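Acetate kinase (Entamoeba histolytica, PDB 4H0O) is a pyrophosphate-dependent acetate kinase of the ASKHA superfamily, interconverting acetate and acetyl phosphate by transfer of a phosphoryl group. Local coordinates at residues K29-D34 with V393-G398; G185-Y190 with A386-E391; H290-R295 with T301-F306; S361-S366 with E372-P377. One frame throughout, in Å; residues are numbered along the deposited sequence.

Contact 1 (K29-D34 with V393-G398)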
loop_
_atom_site.group_PDB
_atom_site.type_symbol
_atom_site.label_atom_id
_atom_site.label_comp_id
_atom_site.label_asym_id
_atom_site.label_seq_id
_atom_site.Cartn_x
_atom_site.Cartn_y
_atom_site.Cartn_z
ATOM N N LYS B 29 -4.801 33.944 15.508
ATOM C CA LYS B 29 -4.935 35.041 14.564
ATOM C C LYS B 29 -6.368 35.557 14.598
ATOM O O LYS B 29 -7.298 34.804 14.897
ATOM C CB LYS B 29 -4.571 34.589 13.147
ATOM C CG LYS B 29 -3.094 34.293 12.929
ATOM C CD LYS B 29 -2.800 34.046 11.453
ATOM C CE LYS B 29 -1.350 33.642 11.221
ATOM N NZ LYS B 29 -0.397 34.737 11.555
ATOM N N VAL B 30 -6.541 36.843 14.309
ATOM C CA VAL B 30 -7.873 37.413 14.158
ATOM C C VAL B 30 -8.030 37.940 12.737
ATOM O O VAL B 30 -7.158 38.654 12.233
ATOM C CB VAL B 30 -8.145 38.545 15.173
ATOM C CG1 VAL B 30 -9.563 39.079 15.005
ATOM C CG2 VAL B 30 -7.943 38.044 16.591
ATOM N N PHE B 31 -9.131 37.575 12.087
ATOM C CA PHE B 31 -9.370 38.006 10.714
ATOM C C PHE B 31 -10.533 38.986 10.601
ATOM O O PHE B 31 -11.564 38.829 11.261
ATOM C CB PHE B 31 -9.633 36.802 9.802
ATOM C CG PHE B 31 -8.444 35.905 9.619
ATOM C CD1 PHE B 31 -7.527 36.141 8.604
ATOM C CD2 PHE B 31 -8.248 34.814 10.452
ATOM C CE1 PHE B 31 -6.434 35.308 8.431
ATOM C CE2 PHE B 31 -7.158 33.978 10.284
ATOM C CZ PHE B 31 -6.250 34.225 9.274
ATOM N N CYS B 32 -10.352 40.000 9.759
ATOM C CA CYS B 32 -11.441 40.882 9.360
ATOM C C CYS B 32 -11.372 41.057 7.848
ATOM O O CYS B 32 -10.443 41.686 7.333
ATOM C CB CYS B 32 -11.334 42.238 10.060
ATOM S SG CYS B 32 -12.796 43.284 9.858
ATOM N N SER B 33 -12.350 40.487 7.146
ATOM C CA SER B 33 -12.351 40.443 5.681
ATOM C C SER B 33 -11.052 39.877 5.111
ATOM O O SER B 33 -10.306 40.583 4.430
ATOM C CB SER B 33 -12.638 41.823 5.077
ATOM O OG SER B 33 -14.027 42.102 5.092
ATOM N N ASP B 34 -10.789 38.607 5.410
ATOM C CA ASP B 34 -9.631 37.884 4.878
ATOM C C ASP B 34 -8.266 38.495 5.220
ATOM O O ASP B 34 -7.254 38.118 4.629
ATOM C CB ASP B 34 -9.755 37.697 3.359
ATOM C CG ASP B 34 -10.983 36.895 2.966
ATOM O OD1 ASP B 34 -11.408 36.027 3.756
ATOM O OD2 ASP B 34 -11.521 37.133 1.863
ATOM N N VAL B 393 -7.355 27.898 6.280
ATOM C CA VAL B 393 -8.073 26.628 6.179
ATOM C C VAL B 393 -9.198 26.526 7.211
ATOM O O VAL B 393 -10.318 26.126 6.885
ATOM C CB VAL B 393 -7.112 25.430 6.327
ATOM C CG1 VAL B 393 -7.884 24.143 6.527
ATOM C CG2 VAL B 393 -6.214 25.316 5.108
ATOM N N ILE B 394 -8.897 26.895 8.453
ATOM C CA ILE B 394 -9.900 26.895 9.516
ATOM C C ILE B 394 -10.892 28.039 9.310
ATOM O O ILE B 394 -12.091 27.887 9.561
ATOM C CB ILE B 394 -9.251 27.013 10.910
ATOM C CG1 ILE B 394 -8.250 25.877 11.128
ATOM C CG2 ILE B 394 -10.310 27.006 12.006
ATOM C CD1 ILE B 394 -7.455 26.002 12.412
ATOM N N LEU B 395 -10.383 29.182 8.852
ATOM C CA LEU B 395 -11.222 30.339 8.564
ATOM C C LEU B 395 -12.224 30.024 7.456
ATOM O O LEU B 395 -13.392 30.409 7.535
ATOM C CB LEU B 395 -10.362 31.540 8.166
ATOM C CG LEU B 395 -11.134 32.837 7.906
ATOM C CD1 LEU B 395 -11.840 33.294 9.172
ATOM C CD2 LEU B 395 -10.223 33.934 7.374
ATOM N N GLN B 396 -11.763 29.316 6.428
ATOM C CA GLN B 396 -12.611 28.962 5.294
ATOM C C GLN B 396 -13.778 28.074 5.718
ATOM O O GLN B 396 -14.893 28.208 5.206
ATOM C CB GLN B 396 -11.786 28.269 4.207
ATOM C CG GLN B 396 -12.592 27.864 2.980
ATOM C CD GLN B 396 -13.160 29.058 2.234
ATOM O OE1 GLN B 396 -12.462 30.044 1.992
ATOM N NE2 GLN B 396 -14.435 28.976 1.871
ATOM N N LYS B 397 -13.515 27.171 6.657
ATOM C CA LYS B 397 -14.547 26.292 7.192
ATOM C C LYS B 397 -15.614 27.132 7.892
ATOM O O LYS B 397 -16.798 26.781 7.896
ATOM C CB LYS B 397 -13.935 25.276 8.164
ATOM C CG LYS B 397 -14.699 23.955 8.256
ATOM C CD LYS B 397 -14.739 23.262 6.892
ATOM C CE LYS B 397 -15.941 22.338 6.747
ATOM N NZ LYS B 397 -17.153 22.906 7.399
ATOM N N GLY B 398 -15.190 28.259 8.460
ATOM C CA GLY B 398 -16.106 29.162 9.130
ATOM C C GLY B 398 -16.987 29.951 8.177
ATOM O O GLY B 398 -18.161 30.195 8.475
#
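Phe31, on strand 26-31, sends its side chain toward helix 390-402 and meets Leu395 there. One methyl branch does most of the touching: Leu395 CD2 sits over a ring face in a CH-pi contact, 3.7 Å from the centroid of the Phe31 ring and 21° from the ring normal. It is displaced toward the root of the ring, so the shortest approach is Phe31 CG to Leu395 CD2 at 3.5 Å. The other branch is displaced outward past the ring's rim, Leu395 CD1 being 4.1 Å from Phe31 CD2. Leu395 projects from the helix with CG anti to the backbone N (chi1 -177°), and this carries the fork of its two methyls up to the ring. Val16 and Ile18 of the adjacent strand 16-21 also touch Leu395, so that this one side chain packs on two neighbouring strands of the sheet.

Past Phe31 the chain turns sharply, Ser33 and Asp34 both having positive phi. Asp34 returns to the helix only at the margin, its OD1 4.3 Å from Leu395 CD2. The polar end of that side chain is committed elsewhere: OD1 forms a salt bridge with Lys399, one turn further along the same helix. Apolar packing thus joins the strand to the helix, while the bond to Lys399 ties down the turn.

A C-terminal helix lying across the first, antiparallel strands of the mixed N-terminal sheet is consistent with the ribonuclease H-like domain of acetate kinases, in which the chain's end returns to the domain where it began.

Contact 2 (G185-Y190 with A386-E391)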
loop_
_atom_site.group_PDB
_atom_site.type_symbol
_atom_site.label_atom_id
_atom_site.label_comp_id
_atom_site.label_asym_id
_atom_site.label_seq_id
_atom_site.Cartn_x
_atom_site.Cartn_y
_atom_site.Cartn_z
ATOM N N GLY B 185 -8.032 16.333 6.013
ATOM C CA GLY B 185 -9.293 16.594 5.340
ATOM C C GLY B 185 -9.567 18.069 5.113
ATOM O O GLY B 185 -10.075 18.459 4.059
ATOM N N LEU B 186 -9.220 18.887 6.101
ATOM C CA LEU B 186 -9.435 20.328 6.029
ATOM C C LEU B 186 -8.562 20.975 4.955
ATOM O O LEU B 186 -9.004 21.873 4.236
ATOM C CB LEU B 186 -9.168 20.962 7.397
ATOM C CG LEU B 186 -10.126 20.548 8.516
ATOM C CD1 LEU B 186 -9.638 21.047 9.871
ATOM C CD2 LEU B 186 -11.520 21.073 8.227
ATOM N N SER B 187 -7.320 20.512 4.854
ATOM C CA SER B 187 -6.403 20.965 3.814
ATOM C C SER B 187 -6.958 20.650 2.418
ATOM O O SER B 187 -6.954 21.502 1.524
ATOM C CB SER B 187 -5.037 20.302 4.017
ATOM O OG SER B 187 -4.147 20.591 2.957
ATOM N N TYR B 188 -7.453 19.427 2.247
ATOM C CA TYR B 188 -8.015 18.991 0.972
ATOM C C TYR B 188 -9.231 19.812 0.539
ATOM O O TYR B 188 -9.280 20.291 -0.594
ATOM C CB TYR B 188 -8.364 17.497 1.024
ATOM C CG TYR B 188 -7.152 16.594 1.016
ATOM C CD1 TYR B 188 -6.123 16.799 0.111
ATOM C CD2 TYR B 188 -7.034 15.542 1.915
ATOM C CE1 TYR B 188 -5.014 15.986 0.093
ATOM C CE2 TYR B 188 -5.924 14.718 1.903
ATOM C CZ TYR B 188 -4.917 14.952 0.989
ATOM O OH TYR B 188 -3.799 14.152 0.961
ATOM N N GLU B 189 -10.210 19.976 1.427
ATOM C CA GLU B 189 -11.417 20.715 1.052
ATOM C C GLU B 189 -11.155 22.210 0.890
ATOM O O GLU B 189 -11.884 22.901 0.178
ATOM C CB GLU B 189 -12.596 20.437 1.998
ATOM C CG GLU B 189 -12.316 20.612 3.475
ATOM C CD GLU B 189 -13.463 20.102 4.338
ATOM O OE1 GLU B 189 -14.634 20.393 4.004
ATOM O OE2 GLU B 189 -13.193 19.407 5.344
ATOM N N TYR B 190 -10.098 22.706 1.528
ATOM C CA TYR B 190 -9.686 24.088 1.309
ATOM C C TYR B 190 -9.102 24.252 -0.090
ATOM O O TYR B 190 -9.433 25.202 -0.803
ATOM C CB TYR B 190 -8.658 24.538 2.346
ATOM C CG TYR B 190 -8.135 25.936 2.081
ATOM C CD1 TYR B 190 -8.853 27.052 2.489
ATOM C CD2 TYR B 190 -6.928 26.139 1.421
ATOM C CE1 TYR B 190 -8.384 28.333 2.249
ATOM C CE2 TYR B 190 -6.454 27.418 1.172
ATOM C CZ TYR B 190 -7.188 28.509 1.592
ATOM O OH TYR B 190 -6.725 29.781 1.355
ATOM N N ALA B 386 -0.988 24.394 -4.898
ATOM C CA ALA B 386 -2.068 25.159 -4.284
ATOM C C ALA B 386 -1.819 25.367 -2.794
ATOM O O ALA B 386 -1.674 24.401 -2.044
ATOM C CB ALA B 386 -3.405 24.476 -4.518
ATOM N N PRO B 387 -1.761 26.640 -2.367
ATOM C CA PRO B 387 -1.518 27.043 -0.974
ATOM C C PRO B 387 -2.570 26.501 -0.005
ATOM O O PRO B 387 -3.744 26.406 -0.368
ATOM C CB PRO B 387 -1.620 28.570 -1.031
ATOM C CG PRO B 387 -1.287 28.923 -2.440
ATOM C CD PRO B 387 -1.826 27.799 -3.277
ATOM N N ASN B 388 -2.146 26.163 1.211
ATOM C CA ASN B 388 -3.056 25.652 2.233
ATOM C C ASN B 388 -2.681 26.135 3.635
ATOM O O ASN B 388 -2.606 25.336 4.571
ATOM C CB ASN B 388 -3.090 24.118 2.211
ATOM C CG ASN B 388 -1.748 23.499 2.568
ATOM O OD1 ASN B 388 -0.693 24.055 2.255
ATOM N ND2 ASN B 388 -1.783 22.347 3.236
ATOM N N ASP B 389 -2.446 27.438 3.773
ATOM C CA ASP B 389 -2.095 28.028 5.066
ATOM C C ASP B 389 -3.084 27.620 6.155
ATOM O O ASP B 389 -4.298 27.780 5.997
ATOM C CB ASP B 389 -2.016 29.555 4.963
ATOM C CG ASP B 389 -1.931 30.229 6.324
ATOM O OD1 ASP B 389 -0.807 30.385 6.850
ATOM O OD2 ASP B 389 -2.989 30.612 6.868
ATOM N N GLU B 390 -2.548 27.087 7.252
ATOM C CA GLU B 390 -3.340 26.526 8.345
ATOM C C GLU B 390 -4.513 27.388 8.815
ATOM O O GLU B 390 -5.615 26.878 9.025
ATOM C CB GLU B 390 -2.442 26.223 9.546
ATOM C CG GLU B 390 -1.426 25.120 9.325
ATOM C CD GLU B 390 -0.756 24.691 10.617
ATOM O OE1 GLU B 390 -1.202 23.687 11.215
ATOM O OE2 GLU B 390 0.213 25.360 11.039
ATOM N N GLU B 391 -4.277 28.684 8.992
ATOM C CA GLU B 391 -5.307 29.567 9.538
ATOM C C GLU B 391 -6.435 29.828 8.550
ATOM O O GLU B 391 -7.609 29.788 8.924
ATOM C CB GLU B 391 -4.703 30.885 10.025
ATOM C CG GLU B 391 -3.987 30.769 11.358
ATOM C CD GLU B 391 -2.724 29.940 11.271
ATOM O OE1 GLU B 391 -2.044 29.994 10.223
ATOM O OE2 GLU B 391 -2.417 29.226 12.248
HETATM O O HOH W 1 -3.333 29.684 1.490
#
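Ser187 and Asn388 meet through their polar ends, whereas Tyr190 presents a ring edge to the carbonyl oxygen of Pro387. The amide nitrogen Asn388 ND2 donates to Ser187 OG over 3.0 Å, with a moderately bent N-H...O angle of 147° and the hydroxyl tilted 22° out of the amide plane. Ser187 turns its OG anti to the backbone N (chi1 174°), which brings it across from the loop preceding helix 390-402. Tyr190 lies with Pro387 O in its ring plane, CE2 to Pro387 O measuring 3.3 Å. Tyr190 CE2 is also 4.0 Å from Asn388 CA. At the far end of the ring a water weakly links Tyr190 OH to Asp389 N. Asp389 is the N-cap of helix 390-402, its OD2 accepting a hydrogen bond from Leu392 N and a weak one from Glu391 N.

His210 ND1 is a second partner of Ser187 OG, and Asn388 OD1 weakly accepts from Asp334 N. The buried hydroxyl is therefore held by two groups and the amide engaged at both ends, which is consistent with its modelled orientation and ties helix 185-195, just beyond the predicted transition-state stabiliser His184, to the loop leading into Glu390, a predicted magnesium ligand.

Contact 3 (H290-R295 with T301-F306)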
loop_
_atom_site.group_PDB
_atom_site.type_symbol
_atom_site.label_atom_id
_atom_site.label_comp_id
_atom_site.label_asym_id
_atom_site.label_seq_id
_atom_site.Cartn_x
_atom_site.Cartn_y
_atom_site.Cartn_z
ATOM N N HIS B 290 20.165 18.413 0.096
ATOM C CA HIS B 290 21.400 19.160 0.296
ATOM C C HIS B 290 22.601 18.229 0.461
ATOM O O HIS B 290 23.651 18.447 -0.143
ATOM C CB HIS B 290 21.259 20.074 1.513
ATOM C CG HIS B 290 22.412 21.002 1.708
ATOM N ND1 HIS B 290 23.409 20.771 2.630
ATOM C CD2 HIS B 290 22.730 22.174 1.100
ATOM C CE1 HIS B 290 24.290 21.753 2.584
ATOM N NE2 HIS B 290 23.899 22.617 1.662
ATOM N N GLU B 291 22.436 17.186 1.272
ATOM C CA GLU B 291 23.500 16.209 1.512
ATOM C C GLU B 291 23.883 15.466 0.234
ATOM O O GLU B 291 25.064 15.214 -0.018
ATOM C CB GLU B 291 23.075 15.214 2.600
ATOM C CG GLU B 291 24.130 14.162 2.965
ATOM C CD GLU B 291 25.156 14.665 3.973
ATOM O OE1 GLU B 291 25.226 15.892 4.197
ATOM O OE2 GLU B 291 25.894 13.830 4.543
ATOM N N ILE B 292 22.878 15.117 -0.568
ATOM C CA ILE B 292 23.105 14.448 -1.845
ATOM C C ILE B 292 23.945 15.330 -2.763
ATOM O O ILE B 292 24.963 14.894 -3.302
ATOM C CB ILE B 292 21.777 14.121 -2.562
ATOM C CG1 ILE B 292 20.950 13.129 -1.744
ATOM C CG2 ILE B 292 22.042 13.562 -3.952
ATOM C CD1 ILE B 292 19.542 12.921 -2.270
ATOM N N GLU B 293 23.513 16.576 -2.924
ATOM C CA GLU B 293 24.139 17.500 -3.867
ATOM C C GLU B 293 25.510 18.016 -3.420
ATOM O O GLU B 293 26.341 18.369 -4.256
ATOM C CB GLU B 293 23.192 18.662 -4.171
ATOM C CG GLU B 293 21.957 18.247 -4.964
ATOM C CD GLU B 293 20.937 19.365 -5.098
ATOM O OE1 GLU B 293 20.998 20.332 -4.307
ATOM O OE2 GLU B 293 20.071 19.272 -5.996
ATOM N N THR B 294 25.745 18.062 -2.111
ATOM C CA THR B 294 27.059 18.438 -1.592
ATOM C C THR B 294 27.935 17.206 -1.395
ATOM O O THR B 294 29.072 17.316 -0.932
ATOM C CB THR B 294 26.969 19.207 -0.256
ATOM O OG1 THR B 294 26.422 18.357 0.760
ATOM C CG2 THR B 294 26.102 20.450 -0.406
ATOM N N ARG B 295 27.398 16.040 -1.752
ATOM C CA ARG B 295 28.091 14.764 -1.574
ATOM C C ARG B 295 28.613 14.567 -0.152
ATOM O O ARG B 295 29.755 14.149 0.049
ATOM C CB ARG B 295 29.232 14.608 -2.585
ATOM C CG ARG B 295 28.761 14.443 -4.018
ATOM C CD ARG B 295 29.897 14.032 -4.938
ATOM N NE ARG B 295 29.387 13.509 -6.201
ATOM C CZ ARG B 295 29.053 12.237 -6.393
ATOM N NH1 ARG B 295 29.189 11.364 -5.405
ATOM N NH2 ARG B 295 28.589 11.837 -7.569
ATOM N N THR B 301 22.695 7.078 1.548
ATOM C CA THR B 301 21.476 6.830 2.313
ATOM C C THR B 301 20.416 7.902 2.079
ATOM O O THR B 301 19.215 7.616 2.104
ATOM C CB THR B 301 21.761 6.691 3.823
ATOM O OG1 THR B 301 22.729 7.667 4.220
ATOM C CG2 THR B 301 22.292 5.299 4.130
ATOM N N CYS B 302 20.858 9.136 1.864
ATOM C CA CYS B 302 19.945 10.221 1.526
ATOM C C CYS B 302 19.359 10.020 0.131
ATOM O O CYS B 302 18.191 10.322 -0.113
ATOM C CB CYS B 302 20.646 11.575 1.626
ATOM S SG CYS B 302 20.955 12.123 3.322
ATOM N N GLN B 303 20.172 9.497 -0.780
ATOM C CA GLN B 303 19.708 9.191 -2.128
ATOM C C GLN B 303 18.694 8.050 -2.081
ATOM O O GLN B 303 17.705 8.051 -2.818
ATOM C CB GLN B 303 20.886 8.817 -3.029
ATOM C CG GLN B 303 20.513 8.600 -4.489
ATOM C CD GLN B 303 20.071 9.878 -5.179
ATOM O OE1 GLN B 303 20.831 10.844 -5.269
ATOM N NE2 GLN B 303 18.833 9.892 -5.667
ATOM N N LEU B 304 18.941 7.080 -1.205
ATOM C CA LEU B 304 18.030 5.952 -1.041
ATOM C C LEU B 304 16.699 6.420 -0.460
ATOM O O LEU B 304 15.632 6.017 -0.921
ATOM C CB LEU B 304 18.652 4.883 -0.139
ATOM C CG LEU B 304 17.757 3.676 0.159
ATOM C CD1 LEU B 304 17.392 2.944 -1.126
ATOM C CD2 LEU B 304 18.406 2.723 1.160
ATOM N N ALA B 305 16.773 7.281 0.550
ATOM C CA ALA B 305 15.579 7.818 1.185
ATOM C C ALA B 305 14.709 8.571 0.182
ATOM O O ALA B 305 13.487 8.422 0.183
ATOM C CB ALA B 305 15.953 8.714 2.352
ATOM N N PHE B 306 15.337 9.375 -0.674
ATOM C CA PHE B 306 14.605 10.110 -1.701
ATOM C C PHE B 306 13.955 9.156 -2.704
ATOM O O PHE B 306 12.795 9.338 -3.078
ATOM C CB PHE B 306 15.516 11.105 -2.427
ATOM C CG PHE B 306 14.817 11.897 -3.506
ATOM C CD1 PHE B 306 14.002 12.973 -3.180
ATOM C CD2 PHE B 306 14.984 11.570 -4.845
ATOM C CE1 PHE B 306 13.360 13.706 -4.172
ATOM C CE2 PHE B 306 14.345 12.297 -5.842
ATOM C CZ PHE B 306 13.534 13.367 -5.505
#
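Ile292 packs against Cys302 and Gln303 where two consecutive helices, 285-293 and 299-324, meet around a short connection, the first of them closed by a Schellman motif at Arg295. Ile292 carries most of the contact. Its CG1 lies 3.7 Å from Cys302 CB, while the terminal methyl continues over the backbone of the second helix, CD1 being 3.6 Å from Cys302 O. The other branch turns to the side: Ile292 CG2 approaches Gln303 OE1 at 3.3 Å, the two side chains crossing at about a right angle. Gln303 bends at chi2 (67°), bringing its amide back beside the isoleucine. Next to this, the sulfur Cys302 SG rests on the aliphatic part of Glu291, 3.8 Å from CG.

The next shell fixes these groups. Glu291 OE2 accepts from Lys298 N in the connection, so one side chain both packs on the second helix and holds the turn before it; Gln303 NE2 donates to Asp307 OD1. Phe306, which just reaches Ile292 through its CB, also touches Met285, a residue of the predicted ATP site. At the end of the first helix, His290 O accepts twice from Thr294, from N and from OG1, each at 2.9 Å, and the two donors reach the oxygen from opposite faces of the carbonyl plane.

Contact 4 (S361-S366 with E372-P377)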
loop_
_atom_site.group_PDB
_atom_site.type_symbol
_atom_site.label_atom_id
_atom_site.label_comp_id
_atom_site.label_asym_id
_atom_site.label_seq_id
_atom_site.Cartn_x
_atom_site.Cartn_y
_atom_site.Cartn_z
ATOM N N SER B 361 11.084 25.354 -16.215
ATOM C CA SER B 361 11.534 26.664 -15.756
ATOM C C SER B 361 10.575 27.237 -14.712
ATOM O O SER B 361 11.008 27.836 -13.728
ATOM C CB SER B 361 11.689 27.629 -16.932
ATOM O OG SER B 361 12.394 28.792 -16.543
ATOM N N LEU B 362 9.276 27.048 -14.930
ATOM C CA LEU B 362 8.268 27.481 -13.963
ATOM C C LEU B 362 8.379 26.673 -12.672
ATOM O O LEU B 362 8.264 27.216 -11.572
ATOM C CB LEU B 362 6.855 27.345 -14.537
ATOM C CG LEU B 362 6.410 28.323 -15.629
ATOM C CD1 LEU B 362 4.930 28.157 -15.938
ATOM C CD2 LEU B 362 6.702 29.753 -15.218
ATOM N N ASN B 363 8.611 25.371 -12.812
ATOM C CA ASN B 363 8.687 24.484 -11.657
ATOM C C ASN B 363 9.856 24.802 -10.731
ATOM O O ASN B 363 9.706 24.784 -9.508
ATOM C CB ASN B 363 8.753 23.022 -12.100
ATOM C CG ASN B 363 8.824 22.065 -10.928
ATOM O OD1 ASN B 363 7.913 22.015 -10.098
ATOM N ND2 ASN B 363 9.903 21.292 -10.854
ATOM N N GLU B 364 11.016 25.098 -11.316
ATOM C CA GLU B 364 12.223 25.364 -10.534
ATOM C C GLU B 364 12.164 26.691 -9.776
ATOM O O GLU B 364 12.956 26.922 -8.864
ATOM C CB GLU B 364 13.470 25.313 -11.425
ATOM C CG GLU B 364 13.929 23.898 -11.770
ATOM C CD GLU B 364 14.999 23.861 -12.851
ATOM O OE1 GLU B 364 15.817 24.804 -12.923
ATOM O OE2 GLU B 364 15.018 22.885 -13.632
ATOM N N LYS B 365 11.222 27.555 -10.147
ATOM C CA LYS B 365 11.126 28.884 -9.543
ATOM C C LYS B 365 9.892 29.067 -8.660
ATOM O O LYS B 365 9.786 30.051 -7.927
ATOM C CB LYS B 365 11.167 29.963 -10.631
ATOM C CG LYS B 365 12.469 29.977 -11.419
ATOM C CD LYS B 365 12.373 30.821 -12.681
ATOM C CE LYS B 365 13.675 30.759 -13.464
ATOM N NZ LYS B 365 14.165 29.357 -13.588
ATOM N N SER B 366 8.965 28.117 -8.722
ATOM C CA SER B 366 7.732 28.218 -7.945
ATOM C C SER B 366 7.925 27.813 -6.483
ATOM O O SER B 366 8.491 26.757 -6.182
ATOM C CB SER B 366 6.623 27.377 -8.584
ATOM O OG SER B 366 5.403 27.535 -7.886
ATOM N N GLU B 372 -0.652 28.238 -9.227
ATOM C CA GLU B 372 -0.090 28.440 -10.557
ATOM C C GLU B 372 0.251 27.110 -11.220
ATOM O O GLU B 372 0.905 26.256 -10.620
ATOM C CB GLU B 372 1.156 29.325 -10.482
ATOM C CG GLU B 372 2.112 28.957 -9.359
ATOM C CD GLU B 372 3.318 29.873 -9.296
ATOM O OE1 GLU B 372 3.982 30.057 -10.338
ATOM O OE2 GLU B 372 3.602 30.411 -8.205
ATOM N N PHE B 373 -0.195 26.940 -12.460
ATOM C CA PHE B 373 0.065 25.715 -13.207
ATOM C C PHE B 373 1.530 25.619 -13.615
ATOM O O PHE B 373 2.116 26.589 -14.095
ATOM C CB PHE B 373 -0.831 25.644 -14.446
ATOM C CG PHE B 373 -2.292 25.490 -14.129
ATOM C CD1 PHE B 373 -3.080 26.600 -13.877
ATOM C CD2 PHE B 373 -2.875 24.234 -14.082
ATOM C CE1 PHE B 373 -4.424 26.463 -13.585
ATOM C CE2 PHE B 373 -4.218 24.090 -13.791
ATOM C CZ PHE B 373 -4.994 25.205 -13.542
ATOM N N LEU B 374 2.118 24.443 -13.419
ATOM C CA LEU B 374 3.515 24.219 -13.763
ATOM C C LEU B 374 3.649 23.462 -15.084
ATOM O O LEU B 374 4.739 23.375 -15.653
ATOM C CB LEU B 374 4.221 23.468 -12.632
ATOM C CG LEU B 374 4.027 24.080 -11.243
ATOM C CD1 LEU B 374 4.827 23.338 -10.175
ATOM C CD2 LEU B 374 4.399 25.551 -11.263
ATOM N N THR B 375 2.535 22.915 -15.563
ATOM C CA THR B 375 2.505 22.231 -16.853
ATOM C C THR B 375 2.154 23.195 -17.977
ATOM O O THR B 375 1.506 24.221 -17.751
ATOM C CB THR B 375 1.483 21.070 -16.877
ATOM O OG1 THR B 375 0.347 21.402 -16.069
ATOM C CG2 THR B 375 2.105 19.796 -16.356
ATOM N N MET B 376 2.585 22.856 -19.189
ATOM C CA MET B 376 2.136 23.553 -20.385
ATOM C C MET B 376 0.618 23.421 -20.475
ATOM O O MET B 376 0.054 22.416 -20.037
ATOM C CB MET B 376 2.777 22.934 -21.630
ATOM C CG MET B 376 4.285 22.732 -21.537
ATOM S SD MET B 376 5.205 24.281 -21.388
ATOM C CE MET B 376 6.899 23.684 -21.414
ATOM N N PRO B 377 -0.056 24.443 -21.022
ATOM C CA PRO B 377 -1.510 24.379 -21.226
ATOM C C PRO B 377 -1.914 23.326 -22.257
ATOM O O PRO B 377 -3.065 22.891 -22.270
ATOM C CB PRO B 377 -1.860 25.785 -21.733
ATOM C CG PRO B 377 -0.567 26.365 -22.211
ATOM C CD PRO B 377 0.488 25.776 -21.327
#
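Leu374 holds its CG anti to its own carbonyl carbon (chi1 -51°), whereas in Asn363 the CG is anti to the backbone N (chi1 -180°), and these choices bring the two side chains together at about a right angle. One methyl of the leucine meets the amide oxygen, Leu374 CD1 to Asn363 OD1 being 3.4 Å. The other reaches Ser366, with Leu374 CD2 3.9 Å from Ser366 CB. It also comes within 4.5 Å of Leu362 CB, so Leu374 is wedged among three residues of segment 361-366.

On the outer side, Leu362 extends past this leucine to the backbone of the opposing segment, where its CD1 lies 3.7 Å from Phe373 O. At the other end, the extended chain of Glu372 carries its carboxylate to Ser366; Glu372 OE2 and Ser366 OG are 3.4 Å apart.

The polar groups of Asn363 are satisfied from helix 341-350: OD1 accepts from Arg344 NE and ND2 donates to Trp341 O. Arg344 also donates through NH2 to Ser366 O, so a single side chain of that helix bonds both Asn363 and Ser366.

Helix 360-365 thus packs on the chain leaving the short strand 372-373, which pairs antiparallel with strand 382-385 at one edge of the six-stranded mixed sheet of the second ribonuclease H-like domain.

Contacts 1 and 2 are neighbours, their centres 12 Å apart, and share helix 390-402. They touch directly: Gln396 CB packs 3.6 Å from Tyr190 CD1, and Val393 CG1 lies 3.4 Å from Leu186 O. Together they flank the predicted catalytic region: contact 2 contains Glu390, with Ser187 about 6 Å from Asp154 between side chains, and Phe31 of contact 1 is about 9 Å from Asn20. Contact 4 approaches contact 2 to about 6 Å between nearest atoms without touching it, strand 382-385 leading from one toward the other. Contact 3 lies farthest from contact 1, about 39 Å between centres and across the chain's centre, near the predicted ATP site.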